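Local coordinates for protein alpha-L-rhamnosidase (Aspergillus terreus, PDB 6GSZ) that probably hydrolyses terminal non-reducing alpha-L-rhamnose residues in alpha-L-rhamnosides, as a glycosidase with a six-hairpin catalytic domain, at residues R492-K496 and V546-Q551; Q502-S508 and D557-G562; S525-D529 and V601-Y605. All coordinates share one frame; numbering follows the deposited sequence. Where two conformers were deposited one is given.

Contact 1: residues R492-K496 and V546-Q551; sequences RAWLK and VMLEEQ
At one edge of the R492 guanidinium, almost in its plane, lies the carboxylate of E550; the two flat groups are turned only 20° from each other. R492 grips side-on, each nitrogen taking its own oxygen: NE donates to E550 OE2 at 2.9 Å and NH2 to E550 OE1 at 2.9 Å, the latter bond nearly straight at 169°. Both oxygens are met on their syn side. This two-point salt bridge holds the two flat groups close to one plane. V546 CG1 also borders the guanidinium edge, 4.0 Å from R492 NH2. Arginine suits the place because its extended chain spans the gap between the helices and still has NH1 left for a salt bridge to E10. In one of its two conformers, M547 SD lies 3.5 Å from R492 CG, the two side chains crossing at a slant. One turn on from R492 and M547, L495 CD1 meets the side-chain amide of Q551, 3.5 Å from NE2. A water joins the polar groups, donating to E550 OE2 (2.7 Å) and to R492 O while accepting from Q551 NE2. K496 lays its CE near E550, but its ammonium pairs with D305. Helices 488-503 and 545-562, neighbours in the (alpha/alpha)6 barrel of the six-hairpin domain, run nearly parallel here, axes 11.0 Å apart and 17° askew, and helix 530-542 packs against M547 and Q551 through L538 and P535.

Contact 2: residues Q502-S508 and D557-G562; sequences QLNHSYS and DWVDKG. With NAG (2-acetamido-2-deoxy-beta-D-glucopyranose), chain B; NAG (2-acetamido-2-deoxy-beta-D-glucopyranose), chain D; NAG (2-acetamido-2-deoxy-beta-D-glucopyranose), chain C; BMA (beta-D-mannopyranose), chain E.
Y507 and K561 both turn CG away from their carbonyl carbons (chi1 -56° and -63°), which sets ring and lysine chain side by side, pointing the same way. Because the lysine is extended beyond CG, its CD lies over one face of the Y507 ring, 4.0 Å from the centroid and 23° off the normal, a CH-pi contact displaced toward the rim. A water ties the ends, 2.9 Å from Y507 OH and 2.7 Å from K561 NZ; the ammonium also hydrogen-bonds an alpha-D-mannose of the glycan. D557 OD2 approaches the ring obliquely, 3.5 Å from Y507 CD1, with R499 as its salt-bridge partner. Residues H505-S508 form a type I' turn, in which S506 and Y507 take left-handed backbone angles. Q502 NE2 holds this turn by a 3.0 Å bond to Y507 O, coming from above the carbonyl plane, while R499 bonds its OE1. The same Y507 oxygen faces G562 CA at 3.5 Å, a close approach that suits a residue lacking a side chain. S506 O and K561 O both bind a calcium ion, joining the turn to the wider pi-type turn that ends the helix. Sugars flank the site: N504 ND2 is bonded covalently to one NAG, while D560 OD1 accepts from O6 of another (chain D) at 2.7 Å. Helices 488-503 and 545-562 thus meet at their C-terminal ends, and the W558 indole, its edge toward S508, packs inward on I531 and V532 of helix 530-542.

Contact 3: residues S525-D529 and V601-Y605; sequences SIWGD and VSDAY. With BGC (beta-D-glucopyranose), chain F.
Apolar contact is centred on I526 and Y605. CG1 of I526 sits over the middle of the Y605 ring, 3.5 Å from its centroid and 9° off the normal, a CH-pi contact. The branch ends in CD1, which reaches on to V601 CG1 at 3.8 Å, so one isoleucine covers both a ring face and a valine methyl a helical turn apart. Its backbone forms a classic gamma turn, closed by a weak bond from W527 N to S525 O. This tight turn belongs to the loop leading into helix 530-542 of the six-hairpin catalytic domain, and it presents W527 to the sugar pocket while I526 and S525 face helix 598-619. Hydrogen bonds form the second group. S525 OG, lodged between its backbone N and carbonyl carbon (chi1 70°), donates to S602 OG at 2.9 Å; S602 OG in turn bonds K598 O in its own helix, a relay suited to small hydroxyls. D529 OD2 accepts from I526 N at 2.8 Å on its anti side, bracing the loop, and lies 3.6 Å from Y605 CB. The other oxygen, OD1, is taken by S609, and Y605 OH bonds A697 O. On the ligand side, W527 NE1 donates to O3 of the bound glucose at 3.0 Å, the sugar oxygen lying at the indole edge; D460, D473 and H761 bond the same sugar.

How the contacts relate
All three contacts lie in the six-hairpin glycosidase domain, and their segments interleave along the chain: 492-496, 502-508 and 525-529 come first, then their partners 546-551, 557-562 and 601-605 in the same order. Contacts 1 and 2 share helices 488-503 and 545-562, with centres 16 Å apart, and so join the same helix pair at two levels without touching. Contact 3 brings in the next helix, 598-619, its centre 14 Å from that of contact 2 and 21 Å from that of contact 1. Contacts 2 and 3 meet directly: W558 NE1 lies 2.8 Å from D529 OD1, a probable hydrogen bond. The glycan-decorated, calcium-bound surface is thereby connected to the loop that supplies W527 to the glucose pocket.

Contact 1: residues R492-K496 and V546-Q551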
loop_
_atom_site.group_PDB
_atom_site.type_symbol
_atom_site.label_atom_id
_atom_site.label_comp_id
_atom_site.label_asym_id
_atom_site.label_seq_id
_atom_site.Cartn_x
_atom_site.Cartn_y
_atom_site.Cartn_z
ATOM N N ARG A 492 2.509 8.377 -3.081
ATOM C CA ARG A 492 3.129 9.415 -3.864
ATOM C C ARG A 492 3.776 8.834 -5.140
ATOM O O ARG A 492 3.646 9.386 -6.253
ATOM C CB ARG A 492 4.169 10.180 -3.050
ATOM C CG ARG A 492 4.702 11.429 -3.732
ATOM C CD ARG A 492 5.781 12.151 -2.947
ATOM N NE ARG A 492 5.960 13.487 -3.511
ATOM C CZ ARG A 492 6.621 14.459 -2.875
ATOM N NH1 ARG A 492 7.357 14.156 -1.797
ATOM N NH2 ARG A 492 6.502 15.733 -3.287
ATOM N N ALA A 493 4.544 7.756 -4.930
ATOM C CA ALA A 493 5.251 7.087 -6.024
ATOM C C ALA A 493 4.253 6.521 -7.049
ATOM O O ALA A 493 4.410 6.710 -8.287
ATOM C CB ALA A 493 6.175 6.031 -5.448
ATOM N N TRP A 494 3.239 5.825 -6.544
ATOM C CA TRP A 494 2.247 5.217 -7.425
ATOM C C TRP A 494 1.578 6.265 -8.314
ATOM O O TRP A 494 1.334 6.073 -9.513
ATOM C CB TRP A 494 1.263 4.377 -6.626
ATOM C CG TRP A 494 0.294 3.623 -7.462
ATOM C CD1 TRP A 494 0.557 2.509 -8.207
ATOM C CD2 TRP A 494 -1.087 3.910 -7.681
ATOM N NE1 TRP A 494 -0.585 2.090 -8.846
ATOM C CE2 TRP A 494 -1.611 2.948 -8.573
ATOM C CE3 TRP A 494 -1.946 4.926 -7.231
ATOM C CZ2 TRP A 494 -2.937 2.940 -9.010
ATOM C CZ3 TRP A 494 -3.247 4.932 -7.674
ATOM C CH2 TRP A 494 -3.737 3.968 -8.560
ATOM N N LEU A 495 1.204 7.404 -7.688
ATOM C CA LEU A 495 0.512 8.443 -8.406
ATOM C C LEU A 495 1.390 9.170 -9.437
ATOM O O LEU A 495 0.848 9.660 -10.444
ATOM C CB LEU A 495 -0.148 9.425 -7.435
ATOM C CG LEU A 495 -1.398 8.867 -6.725
ATOM C CD1 LEU A 495 -1.738 9.705 -5.513
ATOM C CD2 LEU A 495 -2.572 8.805 -7.692
ATOM N N LYS A 496 2.723 9.194 -9.216
ATOM C CA LYS A 496 3.614 9.676 -10.274
ATOM C C LYS A 496 3.495 8.804 -11.541
ATOM O O LYS A 496 3.421 9.299 -12.662
ATOM C CB LYS A 496 5.074 9.670 -9.779
ATOM C CG LYS A 496 5.347 10.758 -8.758
ATOM C CD LYS A 496 6.772 10.691 -8.235
ATOM C CE LYS A 496 7.059 11.842 -7.309
ATOM N NZ LYS A 496 8.406 11.708 -6.705
ATOM N N VAL A 546 2.189 20.366 -1.401
ATOM C CA VAL A 546 3.127 20.143 -2.512
ATOM C C VAL A 546 2.706 18.912 -3.326
ATOM O O VAL A 546 2.675 18.956 -4.564
ATOM C CB VAL A 546 4.586 20.057 -2.025
ATOM C CG1 VAL A 546 5.528 19.643 -3.159
ATOM C CG2 VAL A 546 5.000 21.377 -1.419
ATOM N N MET A 547 2.385 17.834 -2.614
ATOM C CA MET A 547 1.950 16.645 -3.276
ATOM C C MET A 547 0.590 16.858 -3.978
ATOM O O MET A 547 0.345 16.356 -5.079
ATOM C CB MET A 547 1.950 15.491 -2.277
ATOM C CG MET A 547 1.596 14.202 -2.873
ATOM S SD MET A 547 2.107 12.788 -1.850
ATOM C CE MET A 547 1.219 13.097 -0.329
ATOM N N LEU A 548 -0.291 17.644 -3.345
ATOM C CA LEU A 548 -1.584 17.938 -4.007
ATOM C C LEU A 548 -1.354 18.694 -5.320
ATOM O O LEU A 548 -1.940 18.376 -6.358
ATOM C CB LEU A 548 -2.485 18.730 -3.063
ATOM C CG LEU A 548 -3.896 18.980 -3.585
ATOM C CD1 LEU A 548 -4.650 17.697 -3.791
ATOM C CD2 LEU A 548 -4.669 19.884 -2.622
ATOM N N GLU A 549 -0.436 19.672 -5.295
ATOM C CA GLU A 549 -0.098 20.400 -6.519
ATOM C C GLU A 549 0.508 19.460 -7.581
ATOM O O GLU A 549 0.121 19.581 -8.748
ATOM C CB GLU A 549 0.876 21.538 -6.231
ATOM C CG GLU A 549 1.197 22.395 -7.427
ATOM C CD GLU A 549 0.073 23.294 -7.890
ATOM O OE1 GLU A 549 -0.560 23.929 -7.019
ATOM O OE2 GLU A 549 -0.148 23.369 -9.129
ATOM N N GLU A 550 1.407 18.534 -7.201
ATOM C CA GLU A 550 1.983 17.648 -8.247
ATOM C C GLU A 550 0.921 16.721 -8.835
ATOM O O GLU A 550 1.056 16.307 -10.008
ATOM C CB GLU A 550 3.220 16.953 -7.700
ATOM C CG GLU A 550 3.014 15.690 -6.939
ATOM C CD GLU A 550 4.214 15.240 -6.111
ATOM O OE1 GLU A 550 5.032 16.137 -5.725
ATOM O OE2 GLU A 550 4.291 14.021 -5.809
ATOM N N GLN A 551 -0.109 16.396 -8.054
ATOM C CA GLN A 551 -1.183 15.489 -8.471
ATOM C C GLN A 551 -2.328 16.222 -9.200
ATOM O O GLN A 551 -3.248 15.584 -9.730
ATOM C CB GLN A 551 -1.655 14.671 -7.275
ATOM C CG GLN A 551 -0.575 13.705 -6.815
ATOM C CD GLN A 551 -0.739 13.163 -5.417
ATOM O OE1 GLN A 551 -1.790 13.318 -4.789
ATOM N NE2 GLN A 551 0.293 12.493 -4.913
HETATM O O HOH W 1 2.634 12.042 -6.666
#

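Contact 2: residues Q502-S508 and D557-G562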
loop_
_atom_site.group_PDB
_atom_site.type_symbol
_atom_site.label_atom_id
_atom_site.label_comp_id
_atom_site.label_asym_id
_atom_site.label_seq_id
_atom_site.Cartn_x
_atom_site.Cartn_y
_atom_site.Cartn_z
ATOM N N GLN A 502 -1.103 8.121 -17.799
ATOM C CA GLN A 502 -2.186 8.934 -18.331
ATOM C C GLN A 502 -1.712 9.812 -19.489
ATOM O O GLN A 502 -2.469 9.997 -20.484
ATOM C CB GLN A 502 -2.733 9.766 -17.174
ATOM C CG GLN A 502 -3.826 10.741 -17.615
ATOM C CD GLN A 502 -4.078 11.809 -16.579
ATOM O OE1 GLN A 502 -3.153 12.227 -15.868
ATOM N NE2 GLN A 502 -5.332 12.240 -16.507
ATOM N N LEU A 503 -0.524 10.409 -19.359
ATOM C CA LEU A 503 -0.063 11.334 -20.399
ATOM C C LEU A 503 0.203 10.597 -21.724
ATOM O O LEU A 503 0.249 11.272 -22.761
ATOM C CB LEU A 503 1.172 12.091 -19.924
ATOM C CG LEU A 503 0.845 13.193 -18.912
ATOM C CD1 LEU A 503 2.118 13.649 -18.198
ATOM C CD2 LEU A 503 0.104 14.362 -19.578
ATOM N N ASN A 504 0.390 9.280 -21.692
ATOM C CA ASN A 504 0.495 8.507 -22.933
ATOM C C ASN A 504 -0.770 7.729 -23.267
ATOM O O ASN A 504 -0.745 6.809 -24.088
ATOM C CB ASN A 504 1.668 7.546 -22.871
ATOM C CG ASN A 504 2.055 7.034 -24.243
ATOM O OD1 ASN A 504 2.023 7.788 -25.236
ATOM N ND2 ASN A 504 2.396 5.760 -24.295
ATOM N N HIS A 505 -1.905 8.140 -22.719
ATOM C CA HIS A 505 -3.197 7.476 -22.893
ATOM C C HIS A 505 -4.311 8.503 -23.147
ATOM O O HIS A 505 -5.456 8.309 -22.721
ATOM C CB HIS A 505 -3.450 6.617 -21.642
ATOM C CG HIS A 505 -4.389 5.488 -21.787
ATOM N ND1 HIS A 505 -5.698 5.513 -21.357
ATOM C CD2 HIS A 505 -4.157 4.219 -22.162
ATOM C CE1 HIS A 505 -6.260 4.338 -21.600
ATOM N NE2 HIS A 505 -5.340 3.533 -22.066
ATOM N N SER A 506 -3.954 9.586 -23.843
ATOM C CA SER A 506 -4.921 10.622 -24.273
ATOM C C SER A 506 -5.738 11.156 -23.085
ATOM O O SER A 506 -6.970 11.367 -23.182
ATOM C CB SER A 506 -5.805 10.072 -25.367
ATOM O OG SER A 506 -5.009 9.686 -26.495
ATOM N N TYR A 507 -5.041 11.309 -21.945
ATOM C CA TYR A 507 -5.534 11.965 -20.715
ATOM C C TYR A 507 -6.498 11.077 -19.942
ATOM O O TYR A 507 -6.997 11.468 -18.888
ATOM C CB TYR A 507 -6.116 13.343 -20.976
ATOM C CG TYR A 507 -5.144 14.252 -21.667
ATOM C CD1 TYR A 507 -4.024 14.745 -20.996
ATOM C CD2 TYR A 507 -5.312 14.598 -22.998
ATOM C CE1 TYR A 507 -3.119 15.581 -21.623
ATOM C CE2 TYR A 507 -4.410 15.444 -23.629
ATOM C CZ TYR A 507 -3.314 15.931 -22.943
ATOM O OH TYR A 507 -2.437 16.774 -23.577
ATOM N N SER A 508 -6.734 9.858 -20.419
ATOM C CA SER A 508 -7.457 8.834 -19.715
ATOM C C SER A 508 -6.476 8.015 -18.865
ATOM O O SER A 508 -5.315 7.870 -19.170
ATOM C CB SER A 508 -8.182 7.946 -20.730
ATOM O OG SER A 508 -9.013 7.039 -20.054
ATOM N N ASP A 557 -6.700 17.039 -15.956
ATOM C CA ASP A 557 -6.714 16.543 -17.329
ATOM C C ASP A 557 -7.742 15.416 -17.477
ATOM O O ASP A 557 -8.359 15.293 -18.538
ATOM C CB ASP A 557 -5.345 16.032 -17.761
ATOM C CG ASP A 557 -4.339 17.111 -18.114
ATOM O OD1 ASP A 557 -4.746 18.287 -18.290
ATOM O OD2 ASP A 557 -3.123 16.774 -18.232
ATOM N N TRP A 558 -7.944 14.606 -16.432
ATOM C CA TRP A 558 -8.948 13.571 -16.474
ATOM C C TRP A 558 -10.348 14.168 -16.709
ATOM O O TRP A 558 -11.107 13.715 -17.583
ATOM C CB TRP A 558 -8.909 12.744 -15.203
ATOM C CG TRP A 558 -10.069 11.832 -15.006
ATOM C CD1 TRP A 558 -11.014 11.931 -14.042
ATOM C CD2 TRP A 558 -10.438 10.681 -15.782
ATOM N NE1 TRP A 558 -11.942 10.936 -14.140
ATOM C CE2 TRP A 558 -11.601 10.131 -15.203
ATOM C CE3 TRP A 558 -9.894 10.022 -16.900
ATOM C CZ2 TRP A 558 -12.256 9.009 -15.699
ATOM C CZ3 TRP A 558 -10.553 8.920 -17.392
ATOM C CH2 TRP A 558 -11.683 8.382 -16.779
ATOM N N VAL A 559 -10.709 15.161 -15.882
ATOM C CA VAL A 559 -12.029 15.754 -16.011
ATOM C C VAL A 559 -12.129 16.479 -17.363
ATOM O O VAL A 559 -13.152 16.382 -18.053
ATOM C CB VAL A 559 -12.327 16.668 -14.831
ATOM C CG1 VAL A 559 -13.614 17.443 -14.989
ATOM C CG2 VAL A 559 -12.373 15.835 -13.567
ATOM N N ASP A 560 -11.089 17.232 -17.729
ATOM C CA ASP A 560 -11.172 18.081 -18.889
ATOM C C ASP A 560 -11.172 17.279 -20.209
ATOM O O ASP A 560 -11.817 17.712 -21.189
ATOM C CB ASP A 560 -10.023 19.066 -18.929
ATOM C CG ASP A 560 -10.083 20.148 -17.862
ATOM O OD1 ASP A 560 -11.182 20.304 -17.206
ATOM O OD2 ASP A 560 -9.049 20.860 -17.743
ATOM N N LYS A 561 -10.354 16.222 -20.281
ATOM C CA LYS A 561 -10.020 15.602 -21.567
ATOM C C LYS A 561 -10.131 14.067 -21.570
ATOM O O LYS A 561 -10.101 13.440 -22.644
ATOM C CB LYS A 561 -8.598 16.013 -21.959
ATOM C CG LYS A 561 -8.407 17.505 -22.175
ATOM C CD LYS A 561 -7.003 17.902 -22.598
ATOM C CE LYS A 561 -6.778 19.391 -22.647
ATOM N NZ LYS A 561 -5.369 19.686 -23.024
ATOM N N GLY A 562 -10.120 13.450 -20.383
ATOM C CA GLY A 562 -10.174 11.999 -20.266
ATOM C C GLY A 562 -11.584 11.423 -20.350
ATOM O O GLY A 562 -11.858 10.529 -21.128
HETATM C C1 NAG B . 2.794 5.135 -25.547
HETATM C C2 NAG B . 3.970 4.175 -25.307
HETATM C C3 NAG B . 4.291 3.400 -26.561
HETATM C C4 NAG B . 3.079 2.675 -27.096
HETATM C C5 NAG B . 1.953 3.694 -27.280
HETATM C C6 NAG B . 0.662 2.988 -27.667
HETATM C C7 NAG B . 5.808 4.552 -23.713
HETATM C C8 NAG B . 6.998 5.425 -23.402
HETATM N N2 NAG B . 5.145 4.868 -24.856
HETATM O O3 NAG B . 5.315 2.461 -26.264
HETATM O O4 NAG B . 3.464 2.117 -28.347
HETATM O O5 NAG B . 1.714 4.331 -26.012
HETATM O O6 NAG B . 0.385 1.884 -26.743
HETATM O O7 NAG B . 5.441 3.629 -22.969
HETATM C C1 NAG D . -13.621 24.167 -17.090
HETATM C C2 NAG D . -12.150 24.329 -17.596
HETATM C C3 NAG D . -12.059 23.906 -19.063
HETATM C C4 NAG D . -12.692 22.514 -19.249
HETATM C C5 NAG D . -14.032 22.373 -18.571
HETATM C C6 NAG D . -14.545 20.932 -18.537
HETATM C C7 NAG D . -10.900 26.019 -16.410
HETATM C C8 NAG D . -10.452 27.439 -16.320
HETATM N N2 NAG D . -11.644 25.672 -17.454
HETATM O O3 NAG D . -10.690 23.917 -19.486
HETATM O O4 NAG D . -12.971 22.258 -20.640
HETATM O O5 NAG D . -14.017 22.852 -17.199
HETATM O O6 NAG D . -13.877 20.145 -17.525
HETATM O O7 NAG D . -10.631 25.217 -15.489
HETATM C C1 NAG C . -11.965 21.605 -21.380
HETATM C C2 NAG C . -12.625 20.927 -22.552
HETATM C C3 NAG C . -11.569 20.353 -23.488
HETATM C C4 NAG C . -10.539 21.417 -23.846
HETATM C C5 NAG C . -9.955 22.057 -22.593
HETATM C C6 NAG C . -9.033 23.220 -22.937
HETATM C C7 NAG C . -14.818 19.948 -22.074
HETATM C C8 NAG C . -15.522 18.747 -21.525
HETATM N N2 NAG C . -13.485 19.880 -22.089
HETATM O O3 NAG C . -12.191 19.850 -24.678
HETATM O O4 NAG C . -9.483 20.787 -24.540
HETATM O O5 NAG C . -11.032 22.577 -21.819
HETATM O O6 NAG C . -8.591 23.811 -21.694
HETATM O O7 NAG C . -15.444 20.949 -22.437
HETATM C C1 BMA E . -9.231 21.279 -25.863
HETATM C C2 BMA E . -7.789 21.017 -26.273
HETATM C C3 BMA E . -7.598 21.465 -27.735
HETATM C C4 BMA E . -8.627 20.783 -28.633
HETATM C C5 BMA E . -10.051 20.891 -28.104
HETATM C C6 BMA E . -10.971 19.909 -28.820
HETATM O O2 BMA E . -7.567 19.627 -26.135
HETATM O O3 BMA E . -6.310 21.087 -28.217
HETATM O O4 BMA E . -8.574 21.410 -29.907
HETATM O O5 BMA E . -10.115 20.603 -26.700
HETATM O O6 BMA E . -12.279 20.118 -28.291
HETATM O O HOH W 2 -4.290 18.344 -25.082
#

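Contact 3: residues S525-D529 and V601-Y605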
loop_
_atom_site.group_PDB
_atom_site.type_symbol
_atom_site.label_atom_id
_atom_site.label_comp_id
_atom_site.label_asym_id
_atom_site.label_seq_id
_atom_site.Cartn_x
_atom_site.Cartn_y
_atom_site.Cartn_z
ATOM N N SER A 525 -15.545 5.373 -15.307
ATOM C CA SER A 525 -15.818 5.990 -14.006
ATOM C C SER A 525 -15.269 5.085 -12.904
ATOM O O SER A 525 -15.083 3.882 -13.133
ATOM C CB SER A 525 -17.293 6.183 -13.811
ATOM O OG SER A 525 -17.940 4.943 -13.634
ATOM N N ILE A 526 -14.942 5.682 -11.758
ATOM C CA ILE A 526 -14.475 5.039 -10.505
ATOM C C ILE A 526 -13.001 4.627 -10.641
ATOM O O ILE A 526 -12.194 5.045 -9.851
ATOM C CB ILE A 526 -15.373 3.883 -10.022
ATOM C CG1 ILE A 526 -16.857 4.291 -10.004
ATOM C CG2 ILE A 526 -14.897 3.405 -8.653
ATOM C CD1 ILE A 526 -17.781 3.143 -9.757
ATOM N N TRP A 527 -12.729 3.747 -11.608
ATOM C CA TRP A 527 -11.375 3.330 -12.000
ATOM C C TRP A 527 -10.631 4.559 -12.531
ATOM O O TRP A 527 -9.676 4.981 -11.887
ATOM C CB TRP A 527 -11.498 2.184 -13.017
ATOM C CG TRP A 527 -11.700 0.854 -12.352
ATOM C CD1 TRP A 527 -10.772 -0.141 -12.233
ATOM C CD2 TRP A 527 -12.881 0.345 -11.696
ATOM N NE1 TRP A 527 -11.284 -1.196 -11.539
ATOM C CE2 TRP A 527 -12.572 -0.921 -11.174
ATOM C CE3 TRP A 527 -14.173 0.842 -11.470
ATOM C CZ2 TRP A 527 -13.487 -1.704 -10.471
ATOM C CZ3 TRP A 527 -15.074 0.074 -10.757
ATOM C CH2 TRP A 527 -14.745 -1.187 -10.267
ATOM N N GLY A 528 -11.125 5.218 -13.577
ATOM C CA GLY A 528 -10.430 6.373 -14.059
ATOM C C GLY A 528 -10.427 7.517 -13.046
ATOM O O GLY A 528 -9.479 8.304 -12.973
ATOM N N ASP A 529 -11.528 7.609 -12.286
ATOM C CA ASP A 529 -11.677 8.644 -11.270
ATOM C C ASP A 529 -10.636 8.519 -10.155
ATOM O O ASP A 529 -10.512 9.454 -9.362
ATOM C CB ASP A 529 -13.083 8.682 -10.693
ATOM C CG ASP A 529 -14.110 9.186 -11.706
ATOM O OD1 ASP A 529 -13.906 10.333 -12.219
ATOM O OD2 ASP A 529 -15.094 8.439 -11.917
ATOM N N VAL A 601 -24.505 5.203 -12.273
ATOM C CA VAL A 601 -23.321 5.096 -11.416
ATOM C C VAL A 601 -22.207 6.022 -11.922
ATOM O O VAL A 601 -21.590 6.780 -11.154
ATOM C CB VAL A 601 -22.822 3.641 -11.293
ATOM C CG1 VAL A 601 -21.479 3.527 -10.598
ATOM C CG2 VAL A 601 -23.828 2.777 -10.553
ATOM N N SER A 602 -21.925 5.932 -13.224
ATOM C CA SER A 602 -20.840 6.700 -13.814
ATOM C C SER A 602 -21.050 8.214 -13.680
ATOM O O SER A 602 -20.123 8.974 -13.401
ATOM C CB SER A 602 -20.650 6.275 -15.264
ATOM O OG SER A 602 -20.194 4.926 -15.379
ATOM N N ASP A 603 -22.279 8.645 -13.971
ATOM C CA ASP A 603 -22.588 10.064 -13.890
ATOM C C ASP A 603 -22.493 10.566 -12.455
ATOM O O ASP A 603 -22.007 11.717 -12.243
ATOM C CB ASP A 603 -23.988 10.326 -14.433
ATOM C CG ASP A 603 -24.109 10.222 -15.946
ATOM O OD1 ASP A 603 -23.046 10.197 -16.643
ATOM O OD2 ASP A 603 -25.276 10.177 -16.441
ATOM N N ALA A 604 -22.890 9.722 -11.498
ATOM C CA ALA A 604 -22.748 10.117 -10.078
ATOM C C ALA A 604 -21.269 10.370 -9.761
ATOM O O ALA A 604 -20.927 11.394 -9.149
ATOM C CB ALA A 604 -23.346 9.091 -9.170
ATOM N N TYR A 605 -20.399 9.436 -10.206
ATOM C CA TYR A 605 -18.982 9.596 -9.965
ATOM C C TYR A 605 -18.339 10.759 -10.764
ATOM O O TYR A 605 -17.364 11.373 -10.290
ATOM C CB TYR A 605 -18.231 8.282 -10.183
ATOM C CG TYR A 605 -18.184 7.421 -8.956
ATOM C CD1 TYR A 605 -19.221 6.547 -8.644
ATOM C CD2 TYR A 605 -17.120 7.503 -8.076
ATOM C CE1 TYR A 605 -19.178 5.734 -7.524
ATOM C CE2 TYR A 605 -17.076 6.705 -6.938
ATOM C CZ TYR A 605 -18.104 5.819 -6.655
ATOM O OH TYR A 605 -18.044 5.041 -5.514
HETATM C C2 BGC F . -10.145 -5.913 -9.627
HETATM C C3 BGC F . -11.242 -5.105 -10.262
HETATM C C4 BGC F . -11.434 -5.251 -11.755
HETATM C C5 BGC F . -11.475 -6.683 -11.983
HETATM C C6 BGC F . -11.720 -6.836 -13.471
HETATM C C1 BGC F . -10.226 -7.352 -10.105
HETATM O O1 BGC F . -9.271 -8.115 -9.393
HETATM O O2 BGC F . -10.426 -6.137 -8.266
HETATM O O3 BGC F . -10.893 -3.829 -10.157
HETATM O O4 BGC F . -12.578 -4.589 -12.344
HETATM O O5 BGC F . -10.300 -7.430 -11.529
HETATM O O6 BGC F . -11.627 -8.226 -13.797
#